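Local coordinates for invasion protein InvA (Salmonella enterica, PDB 2X49), which takes part in type III protein secretion as an inner-membrane export apparatus component during invasion of intestinal epithelial cells, and is represented here by its C-terminal domain, at residues M153-Q156 / L157-K160; R224-C227 / H228-N232; E314-S317 / F318-A322. All coordinates share one frame; numbering follows the deposited sequence.

Contact 1: M153-Q156 / L157-K160; sequences MLDQ and LEAK
Glu158 sits one turn on from Leu154, and its backbone N gives a hydrogen bond to Leu154 O at 2.8 Å. The neighbouring bond of the same kind runs from Leu157 N to Met153 O at 3.1 Å; in both, the donor is moderately tilted from the carbonyl plane. Beyond this point the bonding becomes less regular. Asp155 O receives weak bonds from both Glu158 N and Ala159 N, and Ala159 N in turn divides itself between Asp155 O and Gln156 O, the latter also weak at 3.4 Å. Three- and four-residue spacings are therefore mixed in this stretch.

The charged contact involves two partly exposed carboxylates. Asp155 and Glu158 run side by side and point the same way, with Asp155 OD1 3.9 Å from Glu158 OE1 and the two carboxylate planes turned 55° apart. Such closeness could raise the proton affinity of either group; a long, weak ion pair from Asp155 to Lys151 would offset part of it. Glu158 also packs on Leu165 of helix 162-169.

Van der Waals contacts fill in the rest. Leu157 rests its CB against Leu154 O and Met153 O, while chi1 of -176° carries its branch off beside its own carbonyl carbon, where it meets Met194 and Met198 of helix 194-204. Lys160 bends at chi3 (-59°), which folds CE back to 3.8 Å from Gln156 O; its CG lies equally close to that oxygen.

Met153 and Leu154 also face inward, Leu154 onto helices 162-169, 174-185 and 194-204. This is the C-terminal part of an amphipathic helix, 147-158, with leucines turned into a helical bundle and acidic groups on a flank that is only partly exposed.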
ATOM      1  N   MET A 153     -21.070  -6.258   1.977  1.00 18.84           N
ATOM      2  CA  MET A 153     -20.748  -5.065   2.741  1.00 19.28           C
ATOM      3  C   MET A 153     -21.896  -4.098   2.688  1.00 17.95           C
ATOM      4  O   MET A 153     -22.216  -3.460   3.678  1.00 18.41           O
ATOM      5  CB  MET A 153     -19.452  -4.404   2.277  1.00 19.95           C
ATOM      6  CG  MET A 153     -18.206  -5.272   2.401  1.00 22.78           C
ATOM      7  SD  MET A 153     -16.762  -4.546   1.571  1.00 27.69           S
ATOM      8  CE  MET A 153     -16.532  -3.042   2.452  1.00 27.74           C
ATOM      9  N   LEU A 154     -22.538  -4.022   1.527  1.00 16.73           N
ATOM     10  CA  LEU A 154     -23.658  -3.071   1.320  1.00 16.18           C
ATOM     11  C   LEU A 154     -24.848  -3.503   2.149  1.00 16.66           C
ATOM     12  O   LEU A 154     -25.555  -2.703   2.758  1.00 15.76           O
ATOM     13  CB  LEU A 154     -24.085  -2.954  -0.148  1.00 15.71           C
ATOM     14  CG  LEU A 154     -23.020  -2.386  -1.094  1.00 15.43           C
ATOM     15  CD1 LEU A 154     -23.536  -2.497  -2.528  1.00 17.60           C
ATOM     16  CD2 LEU A 154     -22.783  -0.918  -0.740  1.00 15.80           C
ATOM     17  N   ASP A 155     -25.001  -4.813   2.191  1.00 17.80           N
ATOM     18  CA  ASP A 155     -26.109  -5.437   2.918  1.00 19.74           C
ATOM     19  C   ASP A 155     -25.979  -5.215   4.410  1.00 19.82           C
ATOM     20  O   ASP A 155     -26.962  -4.916   5.090  1.00 20.20           O
ATOM     21  CB  ASP A 155     -26.259  -6.922   2.570  1.00 20.46           C
ATOM     22  CG  ASP A 155     -27.031  -7.108   1.276  1.00 22.76           C
ATOM     23  OD1 ASP A 155     -27.696  -6.134   0.861  1.00 26.72           O
ATOM     24  OD2 ASP A 155     -27.010  -8.206   0.685  1.00 25.00           O
ATOM     25  N   GLN A 156     -24.741  -5.288   4.864  1.00 21.05           N
ATOM     26  CA  GLN A 156     -24.417  -5.077   6.279  1.00 21.92           C
ATOM     27  C   GLN A 156     -24.733  -3.638   6.631  1.00 21.80           C
ATOM     28  O   GLN A 156     -25.248  -3.320   7.692  1.00 21.57           O
ATOM     29  CB  GLN A 156     -22.940  -5.377   6.585  1.00 22.36           C
ATOM     30  CG  GLN A 156     -22.555  -6.871   6.511  1.00 25.47           C
ATOM     31  CD  GLN A 156     -21.081  -7.155   6.837  1.00 27.63           C
ATOM     32  OE1 GLN A 156     -20.162  -6.502   6.121  1.00 29.02           O
ATOM     33  NE2 GLN A 156     -20.777  -7.962   7.718  1.00 27.41           N
ATOM     34  N   LEU A 157     -24.402  -2.770   5.700  1.00 21.73           N
ATOM     35  CA  LEU A 157     -24.531  -1.320   5.917  1.00 21.97           C
ATOM     36  C   LEU A 157     -25.998  -0.935   5.910  1.00 21.86           C
ATOM     37  O   LEU A 157     -26.462  -0.043   6.616  1.00 21.90           O
ATOM     38  CB  LEU A 157     -23.772  -0.520   4.847  1.00 21.93           C
ATOM     39  CG  LEU A 157     -23.773   1.003   5.060  1.00 23.32           C
ATOM     40  CD1 LEU A 157     -22.475   1.473   5.702  1.00 24.87           C
ATOM     41  CD2 LEU A 157     -24.028   1.759   3.739  1.00 24.78           C
ATOM     42  N   GLU A 158     -26.732  -1.668   5.106  1.00 21.81           N
ATOM     43  CA  GLU A 158     -28.124  -1.351   4.848  1.00 22.44           C
ATOM     44  C   GLU A 158     -28.911  -1.566   6.103  1.00 22.32           C
ATOM     45  O   GLU A 158     -29.906  -0.907   6.375  1.00 22.12           O
ATOM     46  CB  GLU A 158     -28.724  -2.222   3.749  1.00 22.43           C
ATOM     47  CG  GLU A 158     -30.210  -1.998   3.632  1.00 22.88           C
ATOM     48  CD  GLU A 158     -30.820  -2.614   2.393  1.00 24.44           C
ATOM     49  OE1 GLU A 158     -30.059  -3.134   1.555  1.00 26.26           O
ATOM     50  OE2 GLU A 158     -32.061  -2.576   2.265  1.00 28.79           O
ATOM     51  N   ALA A 159     -28.404  -2.520   6.852  1.00 22.83           N
ATOM     52  CA  ALA A 159     -29.045  -2.984   8.083  1.00 23.45           C
ATOM     53  C   ALA A 159     -28.983  -1.882   9.097  1.00 23.84           C
ATOM     54  O   ALA A 159     -29.654  -1.906  10.119  1.00 24.90           O
ATOM     55  CB  ALA A 159     -28.363  -4.243   8.631  1.00 23.42           C
ATOM     56  N   LYS A 160     -28.142  -0.914   8.780  1.00 24.04           N
ATOM     57  CA  LYS A 160     -27.827   0.179   9.720  1.00 24.38           C
ATOM     58  C   LYS A 160     -28.208   1.557   9.229  1.00 23.78           C
ATOM     59  O   LYS A 160     -28.673   2.402   9.981  1.00 23.57           O
ATOM     60  CB  LYS A 160     -26.348   0.142  10.087  1.00 24.66           C
ATOM     61  CG  LYS A 160     -25.948  -1.174  10.738  1.00 26.63           C
ATOM     62  CD  LYS A 160     -24.524  -1.127  11.238  1.00 29.70           C
ATOM     63  CE  LYS A 160     -23.568  -0.847  10.110  1.00 31.25           C
ATOM     64  NZ  LYS A 160     -22.177  -0.622  10.604  1.00 33.63           N
TER

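Contact 2: R224-C227 / H228-N232; sequences RYIC and HKFAN
His228 meets Arg224 twice at a single oxygen. Its backbone N makes the ordinary helical bond to Arg224 O at 3.1 Å, and its ring folds back along the same turn, chi1 -85°, so that ND1 also donates to Arg224 O at 2.9 Å. That second bond is bent to 128° at the hydrogen and counts as weak, although the oxygen lies at the ring edge, near its plane. Arg224 CG comes against ND1 at 3.8 Å, and the extended arginine chain then passes the imidazole, the guanidinium and ring planes being 29° apart.

Lys229 N bonds to Tyr225 O from above the carbonyl plane and more weakly to Ile226 O. The side chain leads off the helix, and its NZ is held by Arg188 O and Tyr39 OH.

All of this lies on helix 223-231, which packs on the edge strand 314-317 of the four-stranded parallel sheet through Ile226 and Phe230. Phe230 is next in line. Its N points almost straight at Ile226 O, 3.2 Å away, and its ring turns an edge to the same oxygen, CD2 lying 3.3 Å from it. Ile226 and Phe230 run alongside each other: CG2 of Ile226 touches CD2 of the ring at 4.0 Å, and together they present an apolar surface to Leu316.

Ala231 N closes the series on Cys227 O at 3.0 Å, and its methyl carbon lies close to that oxygen. The cysteine itself directs SG away from this turn, where it is a ligand of a bound mercury ion. At Asn232 phi becomes positive and the chain leaves the helix.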
ATOM      1  N   ARG A 224      -8.784  12.406   5.585  1.00 16.58           N
ATOM      2  CA  ARG A 224      -8.373  12.234   6.956  1.00 17.38           C
ATOM      3  C   ARG A 224      -7.946  10.803   7.218  1.00 16.28           C
ATOM      4  O   ARG A 224      -6.966  10.537   7.886  1.00 17.54           O
ATOM      5  CB  ARG A 224      -9.511  12.618   7.904  1.00 17.86           C
ATOM      6  CG  ARG A 224      -9.273  12.232   9.322  1.00 21.39           C
ATOM      7  CD  ARG A 224     -10.457  12.679  10.167  1.00 23.70           C
ATOM      8  NE  ARG A 224     -10.279  12.329  11.572  1.00 26.74           N
ATOM      9  CZ  ARG A 224     -10.862  12.963  12.584  1.00 30.39           C
ATOM     10  NH1 ARG A 224     -11.682  13.993  12.367  1.00 32.19           N
ATOM     11  NH2 ARG A 224     -10.628  12.565  13.820  1.00 31.98           N
ATOM     12  N   TYR A 225      -8.696   9.900   6.629  1.00 16.92           N
ATOM     13  CA  TYR A 225      -8.514   8.440   6.881  1.00 16.40           C
ATOM     14  C   TYR A 225      -7.315   7.880   6.144  1.00 18.03           C
ATOM     15  O   TYR A 225      -6.630   6.973   6.603  1.00 20.29           O
ATOM     16  CB  TYR A 225      -9.821   7.697   6.572  1.00 16.26           C
ATOM     17  CG  TYR A 225     -10.890   8.200   7.513  1.00 16.54           C
ATOM     18  CD1 TYR A 225     -11.012   7.670   8.794  1.00 16.50           C
ATOM     19  CD2 TYR A 225     -11.712   9.252   7.169  1.00 20.10           C
ATOM     20  CE1 TYR A 225     -11.939   8.201   9.727  1.00 19.27           C
ATOM     21  CE2 TYR A 225     -12.640   9.775   8.066  1.00 17.45           C
ATOM     22  CZ  TYR A 225     -12.745   9.250   9.358  1.00 18.58           C
ATOM     23  OH  TYR A 225     -13.651   9.737  10.281  1.00 20.39           O
ATOM     24  N   ILE A 226      -7.075   8.462   4.986  1.00 17.77           N
ATOM     25  CA  ILE A 226      -5.919   8.095   4.175  1.00 17.29           C
ATOM     26  C   ILE A 226      -4.662   8.517   4.910  1.00 17.04           C
ATOM     27  O   ILE A 226      -3.717   7.770   5.090  1.00 17.97           O
ATOM     28  CB  ILE A 226      -6.018   8.729   2.772  1.00 18.12           C
ATOM     29  CG1 ILE A 226      -7.108   7.995   1.977  1.00 19.16           C
ATOM     30  CG2 ILE A 226      -4.689   8.639   1.985  1.00 19.68           C
ATOM     31  CD1 ILE A 226      -7.586   8.657   0.677  1.00 18.82           C
ATOM     32  N   CYS A 227      -4.697   9.749   5.359  1.00 16.95           N
ATOM     33  CA  CYS A 227      -3.532  10.309   5.985  1.00 17.74           C
ATOM     34  C   CYS A 227      -3.180   9.462   7.274  1.00 17.35           C
ATOM     35  O   CYS A 227      -2.039   9.042   7.494  1.00 17.36           O
ATOM     36  CB  CYS A 227      -3.776  11.790   6.230  1.00 17.87           C
ATOM     37  SG  CYS A 227      -2.515  12.719   7.092  1.00 21.28           S
ATOM     38  N   HIS A 228      -4.204   9.229   8.058  1.00 16.69           N
ATOM     39  CA  HIS A 228      -4.032   8.571   9.391  1.00 16.68           C
ATOM     40  C   HIS A 228      -3.479   7.166   9.223  1.00 16.31           C
ATOM     41  O   HIS A 228      -2.716   6.637  10.053  1.00 15.98           O
ATOM     42  CB  HIS A 228      -5.345   8.551  10.172  1.00 17.02           C
ATOM     43  CG  HIS A 228      -5.587   9.801  10.948  1.00 17.07           C
ATOM     44  ND1 HIS A 228      -5.816  11.081  10.547  1.00 18.31           N
ATOM     45  CD2 HIS A 228      -5.630   9.811  12.327  1.00 18.98           C
ATOM     46  CE1 HIS A 228      -5.976  11.837  11.686  1.00 18.19           C
ATOM     47  NE2 HIS A 228      -5.848  11.050  12.743  1.00 20.42           N
ATOM     48  N   LYS A 229      -3.843   6.572   8.115  1.00 13.44           N
ATOM     49  CA  LYS A 229      -3.393   5.204   7.800  1.00 12.80           C
ATOM     50  C   LYS A 229      -1.920   5.143   7.443  1.00 12.08           C
ATOM     51  O   LYS A 229      -1.174   4.303   7.938  1.00 10.41           O
ATOM     52  CB  LYS A 229      -4.212   4.573   6.669  1.00 12.84           C
ATOM     53  CG  LYS A 229      -3.935   3.063   6.593  1.00 13.97           C
ATOM     54  CD  LYS A 229      -4.677   2.400   5.490  1.00 16.60           C
ATOM     55  CE  LYS A 229      -4.092   1.016   5.230  1.00 16.55           C
ATOM     56  NZ  LYS A 229      -2.797   1.056   4.504  1.00 19.06           N
ATOM     57  N   PHE A 230      -1.514   6.035   6.563  1.00 12.69           N
ATOM     58  CA  PHE A 230      -0.150   6.045   6.060  1.00 13.52           C
ATOM     59  C   PHE A 230       0.852   6.479   7.093  1.00 14.49           C
ATOM     60  O   PHE A 230       1.996   6.042   7.098  1.00 14.07           O
ATOM     61  CB  PHE A 230       0.015   6.871   4.791  1.00 14.42           C
ATOM     62  CG  PHE A 230      -0.342   6.106   3.537  1.00 14.35           C
ATOM     63  CD1 PHE A 230       0.551   5.281   2.919  1.00 15.63           C
ATOM     64  CD2 PHE A 230      -1.603   6.307   2.965  1.00 13.06           C
ATOM     65  CE1 PHE A 230       0.190   4.598   1.770  1.00 16.33           C
ATOM     66  CE2 PHE A 230      -1.959   5.623   1.832  1.00 16.31           C
ATOM     67  CZ  PHE A 230      -1.081   4.798   1.234  1.00 15.35           C
ATOM     68  N   ALA A 231       0.376   7.305   7.999  1.00 14.73           N
ATOM     69  CA  ALA A 231       1.289   7.973   8.938  1.00 16.29           C
ATOM     70  C   ALA A 231       1.443   7.102  10.168  1.00 17.73           C
ATOM     71  O   ALA A 231       2.309   7.284  11.036  1.00 18.38           O
ATOM     72  CB  ALA A 231       0.755   9.371   9.307  1.00 16.10           C
ATOM     73  N   ASN A 232       0.577   6.115  10.181  1.00 18.68           N
ATOM     74  CA  ASN A 232       0.339   5.311  11.365  1.00 20.46           C
ATOM     75  C   ASN A 232       0.018   6.213  12.535  1.00 21.06           C
ATOM     76  O   ASN A 232      -0.937   7.009  12.542  1.00 21.88           O
ATOM     77  CB  ASN A 232       1.596   4.508  11.738  1.00 21.04           C
ATOM     78  CG  ASN A 232       1.895   3.376  10.741  1.00 22.41           C
ATOM     79  OD1 ASN A 232       1.480   3.422   9.583  1.00 24.47           O
ATOM     80  ND2 ASN A 232       2.608   2.357  11.201  1.00 23.89           N
TER

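Contact 3: E314-S317 / F318-A322; sequences EVLS and FGEIA
Ser317 and Glu320 exchange hydrogen bonds in both directions across a single turn. The backbone N of Ser317 gives a nearly straight bond, 165° at the hydrogen, to Glu320 OE1 at 3.1 Å, meeting this oxygen from above the carboxylate plane. In return, Glu320 N donates to Ser317 OG at 3.3 Å. The serine can do this because chi1 of 71° places OG between its own backbone N and carbonyl carbon, over the turn that follows. Glu320, extended beyond CG, runs back past that hydroxyl, its CG coming to 3.2 Å from OG.

Ser317 O is served by two weak donors, Glu320 N at 3.0 Å and Ile321 N at 3.5 Å, so Glu320 N is shared between the carbonyl and the hydroxyl. Ile321 N has another weak bond, to Phe318 O.

Strand 314-317 forms one edge of the parallel sheet, and the backbones of Leu316 and Phe318 bond to Thr294 on the neighbouring strand 291-294. The other carboxylate oxygen of Glu320, OE2, is taken by a salt bridge to Arg219 NE.

Van der Waals packing accounts for the rest. Leu316 crosses the glutamate at about a right angle, with its CA 3.4 Å from Glu320 OE1. The one apolar pair is Leu316 CD1 on Ile321 CG2 at 3.7 Å.

The pairing of a serine side chain with the third residue's N, and of that residue's carboxylate with the serine's N, is the pattern of a capping box, set here on one short helical turn. With both its oxygens bonded, one of them to an arginine, the buried carboxylate of Glu320 is probably ionised, and its bond to Ser317 N ties the turn back to the end of the strand.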
ATOM      1  N   GLU A 314       3.450   4.552  -2.835  1.00 16.64           N
ATOM      2  CA  GLU A 314       2.139   5.243  -2.988  1.00 17.36           C
ATOM      3  C   GLU A 314       2.366   6.757  -3.154  1.00 17.37           C
ATOM      4  O   GLU A 314       3.416   7.342  -2.841  1.00 17.27           O
ATOM      5  CB  GLU A 314       1.167   4.927  -1.898  1.00 18.44           C
ATOM      6  CG  GLU A 314       0.921   3.435  -1.662  1.00 18.36           C
ATOM      7  CD  GLU A 314       0.554   2.580  -2.874  1.00 20.54           C
ATOM      8  OE1 GLU A 314       0.013   3.114  -3.877  1.00 21.24           O
ATOM      9  OE2 GLU A 314       0.788   1.339  -2.817  1.00 21.64           O
ATOM     10  N   VAL A 315       1.351   7.327  -3.796  1.00 17.49           N
ATOM     11  CA  VAL A 315       1.359   8.745  -4.187  1.00 16.96           C
ATOM     12  C   VAL A 315       0.132   9.415  -3.581  1.00 16.56           C
ATOM     13  O   VAL A 315      -0.978   9.036  -3.859  1.00 17.35           O
ATOM     14  CB  VAL A 315       1.381   8.924  -5.734  1.00 16.61           C
ATOM     15  CG1 VAL A 315       1.568  10.399  -6.060  1.00 17.35           C
ATOM     16  CG2 VAL A 315       2.476   8.016  -6.446  1.00 18.12           C
ATOM     17  N   LEU A 316       0.401  10.397  -2.726  1.00 15.61           N
ATOM     18  CA  LEU A 316      -0.651  11.224  -2.058  1.00 16.47           C
ATOM     19  C   LEU A 316      -0.633  12.647  -2.562  1.00 16.99           C
ATOM     20  O   LEU A 316       0.406  13.190  -2.909  1.00 16.98           O
ATOM     21  CB  LEU A 316      -0.481  11.230  -0.528  1.00 17.14           C
ATOM     22  CG  LEU A 316      -0.458   9.879   0.228  1.00 16.68           C
ATOM     23  CD1 LEU A 316      -0.533  10.039   1.754  1.00 18.46           C
ATOM     24  CD2 LEU A 316      -1.537   8.934  -0.238  1.00 17.77           C
ATOM     25  N   SER A 317      -1.822  13.255  -2.563  1.00 17.09           N
ATOM     26  CA  SER A 317      -1.908  14.660  -2.880  1.00 16.59           C
ATOM     27  C   SER A 317      -1.710  15.523  -1.627  1.00 16.04           C
ATOM     28  O   SER A 317      -1.895  15.085  -0.502  1.00 16.13           O
ATOM     29  CB  SER A 317      -3.217  14.971  -3.553  1.00 16.02           C
ATOM     30  OG  SER A 317      -4.259  14.882  -2.602  1.00 18.02           O
ATOM     31  N   PHE A 318      -1.351  16.774  -1.851  1.00 16.22           N
ATOM     32  CA  PHE A 318      -1.175  17.738  -0.760  1.00 16.28           C
ATOM     33  C   PHE A 318      -2.447  17.853   0.091  1.00 17.02           C
ATOM     34  O   PHE A 318      -2.401  17.982   1.319  1.00 18.31           O
ATOM     35  CB  PHE A 318      -0.735  19.118  -1.274  1.00 16.23           C
ATOM     36  CG  PHE A 318       0.556  19.120  -2.073  1.00 16.84           C
ATOM     37  CD1 PHE A 318       1.680  18.413  -1.654  1.00 17.97           C
ATOM     38  CD2 PHE A 318       0.650  19.828  -3.260  1.00 17.30           C
ATOM     39  CE1 PHE A 318       2.866  18.464  -2.397  1.00 19.48           C
ATOM     40  CE2 PHE A 318       1.842  19.870  -4.015  1.00 21.23           C
ATOM     41  CZ  PHE A 318       2.939  19.172  -3.587  1.00 18.12           C
ATOM     42  N   GLY A 319      -3.600  17.811  -0.556  1.00 16.86           N
ATOM     43  CA  GLY A 319      -4.870  17.857   0.166  1.00 17.36           C
ATOM     44  C   GLY A 319      -5.157  16.645   1.028  1.00 17.61           C
ATOM     45  O   GLY A 319      -5.836  16.680   2.053  1.00 16.69           O
ATOM     46  N   GLU A 320      -4.640  15.531   0.563  1.00 16.42           N
ATOM     47  CA  GLU A 320      -4.838  14.253   1.232  1.00 18.03           C
ATOM     48  C   GLU A 320      -4.150  14.229   2.575  1.00 18.26           C
ATOM     49  O   GLU A 320      -4.608  13.535   3.473  1.00 21.68           O
ATOM     50  CB  GLU A 320      -4.462  13.052   0.366  1.00 16.54           C
ATOM     51  CG  GLU A 320      -5.587  12.738  -0.676  1.00 19.40           C
ATOM     52  CD  GLU A 320      -5.192  11.699  -1.752  1.00 19.87           C
ATOM     53  OE1 GLU A 320      -4.032  11.270  -1.801  1.00 21.61           O
ATOM     54  OE2 GLU A 320      -6.062  11.387  -2.607  1.00 20.05           O
ATOM     55  N   ILE A 321      -3.118  15.050   2.733  1.00 18.04           N
ATOM     56  CA  ILE A 321      -2.341  15.098   4.006  1.00 17.46           C
ATOM     57  C   ILE A 321      -2.603  16.380   4.822  1.00 16.63           C
ATOM     58  O   ILE A 321      -1.789  16.782   5.643  1.00 16.75           O
ATOM     59  CB  ILE A 321      -0.793  14.863   3.789  1.00 17.13           C
ATOM     60  CG1 ILE A 321      -0.170  16.032   3.027  1.00 19.53           C
ATOM     61  CG2 ILE A 321      -0.539  13.505   3.098  1.00 18.57           C
ATOM     62  CD1 ILE A 321       1.302  16.226   3.305  1.00 21.14           C
ATOM     63  N   ALA A 322      -3.783  16.965   4.632  1.00 15.40           N
ATOM     64  CA  ALA A 322      -4.176  18.196   5.338  1.00 15.62           C
ATOM     65  C   ALA A 322      -4.208  18.023   6.851  1.00 16.27           C
ATOM     66  O   ALA A 322      -3.934  18.947   7.615  1.00 16.45           O
ATOM     67  CB  ALA A 322      -5.545  18.707   4.807  1.00 14.60           C
TER

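Overall arrangement
Contacts 2 and 3 are neighbours, their centres about 10 Å apart: helix 223-231 lies against strand 314-317 and the turn after it, with Ile226 CG2 on Leu316 CD2 at 3.9 Å and Cys227 CB on Glu320 O at 3.4 Å. Contact 1 is remote, its centre about 25 and 30 Å from theirs, on a peripheral helical bundle with no touch to either. All three are partly buried, but contact 3 has the largest buried share and a glutamate satisfied on both oxygens. Contact 1 is the most peripheral and brings like charges together where they are partly exposed, whereas contact 2 has a histidine doubling a backbone bond and an apolar flank turned to the sheet.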